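Local coordinates for protein putative sulfurtransferase DsrE (PDB 2HY5) that is probably a sulfurtransferase that carries sulfur as a cysteine persulfide and could take part in the oxidation of intracellular sulfur, at residues G10-Q15 with R58-R63; A4-E9 with F38-G43. All blocks are in the same frame, centred on the assembly; numbering follows the deposited sequence.

Contact 1. Residues G10-Q15 with R58-R63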
loop_
_atom_site.group_PDB
_atom_site.type_symbol
_atom_site.label_atom_id
_atom_site.label_comp_id
_atom_site.label_asym_id
_atom_site.label_seq_id
_atom_site.Cartn_x
_atom_site.Cartn_y
_atom_site.Cartn_z
ATOM N N GLY A 10 9.270 1.020 0.679
ATOM C CA GLY A 10 10.317 1.450 -0.222
ATOM C C GLY A 10 10.321 2.952 -0.437
ATOM O O GLY A 10 9.326 3.632 -0.166
ATOM N N PRO A 11 11.440 3.499 -0.931
ATOM C CA PRO A 11 11.574 4.934 -1.186
ATOM C C PRO A 11 10.646 5.418 -2.300
ATOM O O PRO A 11 10.386 4.697 -3.264
ATOM C CB PRO A 11 13.049 5.078 -1.548
ATOM C CG PRO A 11 13.341 3.775 -2.242
ATOM C CD PRO A 11 12.646 2.768 -1.363
ATOM N N TYR A 12 10.145 6.640 -2.135
ATOM C CA TYR A 12 9.261 7.300 -3.097
ATOM C C TYR A 12 7.843 6.754 -3.205
ATOM O O TYR A 12 6.890 7.530 -3.193
ATOM C CB TYR A 12 9.909 7.326 -4.490
ATOM C CG TYR A 12 11.270 7.996 -4.500
ATOM C CD1 TYR A 12 12.437 7.239 -4.512
ATOM C CD2 TYR A 12 11.385 9.384 -4.425
ATOM C CE1 TYR A 12 13.695 7.846 -4.442
ATOM C CE2 TYR A 12 12.631 10.004 -4.355
ATOM C CZ TYR A 12 13.780 9.227 -4.362
ATOM O OH TYR A 12 15.015 9.823 -4.280
ATOM N N GLN A 13 7.698 5.434 -3.304
ATOM C CA GLN A 13 6.372 4.822 -3.426
ATOM C C GLN A 13 5.460 5.258 -2.282
ATOM O O GLN A 13 4.287 5.543 -2.490
ATOM C CB GLN A 13 6.486 3.296 -3.433
ATOM C CG GLN A 13 5.158 2.571 -3.682
ATOM C CD GLN A 13 4.879 2.314 -5.153
ATOM O OE1 GLN A 13 5.572 2.824 -6.034
ATOM N NE2 GLN A 13 3.855 1.511 -5.424
ATOM N N HIS A 14 6.007 5.283 -1.071
ATOM C CA HIS A 14 5.260 5.695 0.114
ATOM C C HIS A 14 6.064 6.750 0.863
ATOM O O HIS A 14 7.297 6.745 0.828
ATOM C CB HIS A 14 5.003 4.500 1.034
ATOM C CG HIS A 14 4.082 3.474 0.452
ATOM N ND1 HIS A 14 4.530 2.402 -0.291
ATOM C CD2 HIS A 14 2.732 3.356 0.501
ATOM C CE1 HIS A 14 3.499 1.668 -0.672
ATOM N NE2 HIS A 14 2.397 2.224 -0.203
ATOM N N GLN A 15 5.370 7.654 1.548
ATOM C CA GLN A 15 6.041 8.724 2.282
ATOM C C GLN A 15 6.769 8.247 3.539
ATOM O O GLN A 15 7.565 8.987 4.115
ATOM C CB GLN A 15 5.023 9.798 2.662
ATOM C CG GLN A 15 5.653 11.080 3.192
ATOM C CD GLN A 15 4.619 12.102 3.612
ATOM O OE1 GLN A 15 3.435 11.984 3.282
ATOM N NE2 GLN A 15 5.064 13.123 4.337
ATOM N N ARG A 58 14.432 15.486 -3.693
ATOM C CA ARG A 58 15.328 14.808 -2.770
ATOM C C ARG A 58 15.790 13.423 -3.210
ATOM O O ARG A 58 15.074 12.687 -3.894
ATOM C CB ARG A 58 14.698 14.729 -1.369
ATOM C CG ARG A 58 13.765 13.546 -1.113
ATOM C CD ARG A 58 12.464 13.634 -1.887
ATOM N NE ARG A 58 11.521 12.600 -1.467
ATOM C CZ ARG A 58 10.433 12.252 -2.150
ATOM N NH1 ARG A 58 10.146 12.855 -3.296
ATOM N NH2 ARG A 58 9.634 11.300 -1.687
ATOM N N HIS A 59 17.012 13.097 -2.806
ATOM C CA HIS A 59 17.638 11.815 -3.096
ATOM C C HIS A 59 17.547 11.078 -1.765
ATOM O O HIS A 59 18.395 11.235 -0.894
ATOM C CB HIS A 59 19.105 12.028 -3.492
ATOM C CG HIS A 59 19.745 10.829 -4.119
ATOM N ND1 HIS A 59 19.783 9.594 -3.508
ATOM C CD2 HIS A 59 20.385 10.679 -5.304
ATOM C CE1 HIS A 59 20.418 8.737 -4.287
ATOM N NE2 HIS A 59 20.793 9.372 -5.384
ATOM N N ILE A 60 16.493 10.291 -1.605
ATOM C CA ILE A 60 16.270 9.571 -0.362
ATOM C C ILE A 60 17.441 8.737 0.152
ATOM O O ILE A 60 17.808 8.835 1.323
ATOM C CB ILE A 60 15.028 8.676 -0.482
ATOM C CG1 ILE A 60 13.798 9.554 -0.724
ATOM C CG2 ILE A 60 14.868 7.838 0.776
ATOM C CD1 ILE A 60 12.505 8.783 -0.936
ATOM N N VAL A 61 18.029 7.917 -0.707
ATOM C CA VAL A 61 19.133 7.081 -0.263
ATOM C C VAL A 61 20.337 7.892 0.192
ATOM O O VAL A 61 20.865 7.654 1.278
ATOM C CB VAL A 61 19.573 6.103 -1.364
ATOM C CG1 VAL A 61 20.697 5.203 -0.843
ATOM C CG2 VAL A 61 18.379 5.260 -1.802
ATOM N N ASN A 62 20.775 8.843 -0.629
ATOM C CA ASN A 62 21.935 9.651 -0.271
ATOM C C ASN A 62 21.682 10.508 0.956
ATOM O O ASN A 62 22.587 10.747 1.750
ATOM C CB ASN A 62 22.367 10.539 -1.440
ATOM C CG ASN A 62 23.046 9.749 -2.542
ATOM O OD1 ASN A 62 23.471 8.613 -2.332
ATOM N ND2 ASN A 62 23.164 10.352 -3.718
ATOM N N ARG A 63 20.445 10.966 1.102
ATOM C CA ARG A 63 20.064 11.797 2.235
ATOM C C ARG A 63 20.176 10.995 3.534
ATOM O O ARG A 63 20.667 11.499 4.543
ATOM C CB ARG A 63 18.643 12.304 2.029
ATOM C CG ARG A 63 18.179 13.295 3.066
ATOM C CD ARG A 63 16.697 13.572 2.887
ATOM N NE ARG A 63 16.444 14.847 2.228
ATOM C CZ ARG A 63 15.227 15.337 2.011
ATOM N NH1 ARG A 63 14.161 14.648 2.401
ATOM N NH2 ARG A 63 15.076 16.518 1.422
HETATM O O HOH W 1 17.301 7.751 -3.711
HETATM O O HOH W 2 7.355 10.289 -3.320
#

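Contact 2. Residues A4-E9 with F38-G43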
loop_
_atom_site.group_PDB
_atom_site.type_symbol
_atom_site.label_atom_id
_atom_site.label_comp_id
_atom_site.label_asym_id
_atom_site.label_seq_id
_atom_site.Cartn_x
_atom_site.Cartn_y
_atom_site.Cartn_z
ATOM N N ALA A 4 14.412 3.570 18.452
ATOM C CA ALA A 4 14.611 2.467 17.527
ATOM C C ALA A 4 13.606 2.829 16.438
ATOM O O ALA A 4 12.416 2.967 16.721
ATOM C CB ALA A 4 14.240 1.139 18.174
ATOM N N LEU A 5 14.075 3.025 15.209
ATOM C CA LEU A 5 13.169 3.377 14.116
ATOM C C LEU A 5 13.050 2.228 13.128
ATOM O O LEU A 5 14.048 1.635 12.734
ATOM C CB LEU A 5 13.666 4.624 13.380
ATOM C CG LEU A 5 13.898 5.885 14.216
ATOM C CD1 LEU A 5 14.269 7.034 13.291
ATOM C CD2 LEU A 5 12.652 6.232 15.017
ATOM N N GLN A 6 11.820 1.923 12.732
ATOM C CA GLN A 6 11.550 0.847 11.791
ATOM C C GLN A 6 10.860 1.457 10.574
ATOM O O GLN A 6 9.900 2.213 10.723
ATOM C CB GLN A 6 10.637 -0.196 12.446
ATOM C CG GLN A 6 10.456 -1.479 11.637
ATOM C CD GLN A 6 9.409 -2.398 12.249
ATOM O OE1 GLN A 6 9.344 -2.560 13.469
ATOM N NE2 GLN A 6 8.610 -3.038 11.396
ATOM N N ILE A 7 11.363 1.143 9.382
ATOM C CA ILE A 7 10.791 1.655 8.138
ATOM C C ILE A 7 10.382 0.446 7.299
ATOM O O ILE A 7 11.218 -0.392 6.966
ATOM C CB ILE A 7 11.821 2.529 7.389
ATOM C CG1 ILE A 7 12.198 3.726 8.276
ATOM C CG2 ILE A 7 11.245 3.021 6.064
ATOM C CD1 ILE A 7 13.335 4.555 7.754
ATOM N N ASN A 8 9.094 0.367 6.963
ATOM C CA ASN A 8 8.547 -0.775 6.229
ATOM C C ASN A 8 8.258 -0.616 4.748
ATOM O O ASN A 8 7.830 -1.577 4.104
ATOM C CB ASN A 8 7.242 -1.242 6.879
ATOM C CG ASN A 8 7.387 -1.534 8.357
ATOM O OD1 ASN A 8 8.450 -1.934 8.825
ATOM N ND2 ASN A 8 6.300 -1.364 9.095
ATOM N N GLU A 9 8.470 0.572 4.201
ATOM C CA GLU A 9 8.165 0.783 2.795
ATOM C C GLU A 9 9.334 1.286 1.980
ATOM O O GLU A 9 10.253 1.913 2.505
ATOM C CB GLU A 9 7.007 1.768 2.665
ATOM C CG GLU A 9 5.794 1.396 3.488
ATOM C CD GLU A 9 5.275 0.003 3.179
ATOM O OE1 GLU A 9 5.371 -0.422 2.008
ATOM O OE2 GLU A 9 4.754 -0.656 4.105
ATOM N N PHE A 38 16.111 0.493 11.363
ATOM C CA PHE A 38 15.945 -0.821 10.770
ATOM C C PHE A 38 14.964 -0.824 9.604
ATOM O O PHE A 38 13.829 -0.375 9.739
ATOM C CB PHE A 38 15.483 -1.805 11.848
ATOM C CG PHE A 38 15.572 -3.240 11.435
ATOM C CD1 PHE A 38 14.569 -3.825 10.671
ATOM C CD2 PHE A 38 16.682 -4.003 11.783
ATOM C CE1 PHE A 38 14.668 -5.151 10.258
ATOM C CE2 PHE A 38 16.796 -5.330 11.377
ATOM C CZ PHE A 38 15.788 -5.907 10.612
ATOM N N PHE A 39 15.421 -1.318 8.457
ATOM C CA PHE A 39 14.578 -1.380 7.270
ATOM C C PHE A 39 14.059 -2.796 7.074
ATOM O O PHE A 39 14.837 -3.749 6.987
ATOM C CB PHE A 39 15.358 -0.914 6.037
ATOM C CG PHE A 39 15.852 0.502 6.137
ATOM C CD1 PHE A 39 17.072 0.788 6.737
ATOM C CD2 PHE A 39 15.080 1.552 5.664
ATOM C CE1 PHE A 39 17.519 2.106 6.858
ATOM C CE2 PHE A 39 15.516 2.869 5.779
ATOM C CZ PHE A 39 16.736 3.145 6.380
ATOM N N TYR A 40 12.736 -2.925 7.013
ATOM C CA TYR A 40 12.083 -4.220 6.855
ATOM C C TYR A 40 11.067 -4.159 5.711
ATOM O O TYR A 40 10.724 -3.074 5.247
ATOM C CB TYR A 40 11.386 -4.608 8.165
ATOM C CG TYR A 40 11.019 -6.068 8.260
ATOM C CD1 TYR A 40 11.906 -7.058 7.833
ATOM C CD2 TYR A 40 9.796 -6.467 8.799
ATOM C CE1 TYR A 40 11.586 -8.406 7.939
ATOM C CE2 TYR A 40 9.467 -7.817 8.913
ATOM C CZ TYR A 40 10.366 -8.781 8.480
ATOM O OH TYR A 40 10.058 -10.119 8.586
ATOM N N HIS A 41 10.580 -5.315 5.269
ATOM C CA HIS A 41 9.632 -5.373 4.149
ATOM C C HIS A 41 10.270 -4.612 2.977
ATOM O O HIS A 41 11.486 -4.656 2.801
ATOM C CB HIS A 41 8.293 -4.714 4.517
ATOM C CG HIS A 41 7.642 -5.277 5.743
ATOM N ND1 HIS A 41 7.261 -6.597 5.855
ATOM C CD2 HIS A 41 7.260 -4.680 6.900
ATOM C CE1 HIS A 41 6.675 -6.790 7.021
ATOM N NE2 HIS A 41 6.661 -5.641 7.676
ATOM N N ASP A 42 9.459 -3.914 2.184
ATOM C CA ASP A 42 9.978 -3.137 1.056
ATOM C C ASP A 42 10.918 -2.033 1.535
ATOM O O ASP A 42 11.585 -1.380 0.734
ATOM C CB ASP A 42 8.831 -2.513 0.255
ATOM C CG ASP A 42 8.352 -3.402 -0.876
ATOM O OD1 ASP A 42 8.877 -4.528 -1.020
ATOM O OD2 ASP A 42 7.447 -2.970 -1.623
ATOM N N GLY A 43 10.963 -1.829 2.848
ATOM C CA GLY A 43 11.838 -0.818 3.409
ATOM C C GLY A 43 13.291 -1.075 3.055
ATOM O O GLY A 43 14.090 -0.142 2.986
#

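Contact 1. Residues G10-Q15 with R58-R63
Tyr12 carries this contact: its ring is covered on one face by Ile60, Arg58 approaches from that same side beyond CD2 and CE2, and its hydroxyl lies at the start of helix 60-71. Its CG stands anti to the carbonyl carbon (chi1 -57°), and the ring runs out from the loop to meet Ile60 tip to tip. Ile60 CD1 sits over the centre of that face, 3.5 Å from the centroid and almost on the ring normal. This is a CH-pi contact. The same methyl also touches Pro11 CB at 3.8 Å, so it meets both proline and tyrosine. The guanidinium plane of Arg58 is turned 62° from the ring, so the two do not stack flat. Tyr12 CD2 lies over one guanidinium face, toward the rim, 3.8 Å from Arg58 NH2.

The phenol oxygen is held by three bonds. Tyr12 OH donates to Arg58 O at 2.9 Å, in the carbonyl plane and on a lone pair. It accepts from Ile60 N at 3.1 Å in a fairly straight bond of 162°. It also accepts from a water that takes the N-H of Val61. These bonds fix how far the ring reaches and tie it to first-turn N-H groups, just beyond the N-cap residue His59. A second water links Tyr12 O to Arg58 NH2, 3.0 Å from that nitrogen. Arg58 NH2 also forms a salt bridge with Asp18 of helix 16-29, which is likely to hold the guanidinium in place.

Ile20 of the DsrF chain also packs on Tyr12. The arrangement joins the loop after the first strand of a parallel alpha/beta fold to the N-terminal end of helix 60-71.

Contact 2. Residues A4-E9 with F38-G43
Strands 2-7 and 33-39 run parallel here, joined by straight bonds from Phe38 N to Leu5 O (2.7 Å), Ile7 N to Phe38 O (2.9 Å) and Tyr40 N to Ile7 O (3.0 Å). Ile7 and Phe39 lie side by side on the sheet face covered by helix 16-29. Ile7 CD1 meets the ring at Phe39 CE2, 3.4 Å away. Gln6 and Phe38 share the other face, under helix 113-121. The extended Gln6 chain brings its NE2 to a lone pair of Asn8 OD1 at 2.8 Å. This bond fixes the rotation of the Asn8 amide. Asn8 CB and CG then lie at the edge of the His41 ring, with CB 3.4 Å from His41 CD2 and the amide and ring planes nearly perpendicular. Tyr40 CD2 covers one face of that imidazole. Glu24 of the DsrF chain bonds His41 ND1 and, through its backbone, Tyr40 OH. An alanine at Asn8 would lose the acceptor for Gln6 and would probably leave the His41 edge less well packed. The pairing belongs to the beta-alpha-beta unit 2-7, 16-29, 33-39. Just past its second strand, the Tyr40 side chain comes within about 3 Å of that of Cys78, probably the persulfide cysteine.

The centres of the two contacts are 12 Å apart. Their segments alternate along the chain: 4-9, 10-15, 38-43, then 58-63. Residues 10-15 directly continue 4-9, so one chain run leaves strand 2-7 in contact 2 and becomes the loop of contact 1 before helix 16-29. Strand 33-39 is followed by helix 60-71, but a longer loop lies between 38-43 and 58-63. Contact 2 joins neighbouring strands of the parallel sheet, and contact 1 ties the loop that follows strand 2-7 to the start of helix 60-71. The contacts touch where Gly10 N packs on Asp42 CB, 3.6 Å away. Both also meet DsrF, DsrH and the second DsrE subunit, so this end of the sheet is built into the assembly interfaces.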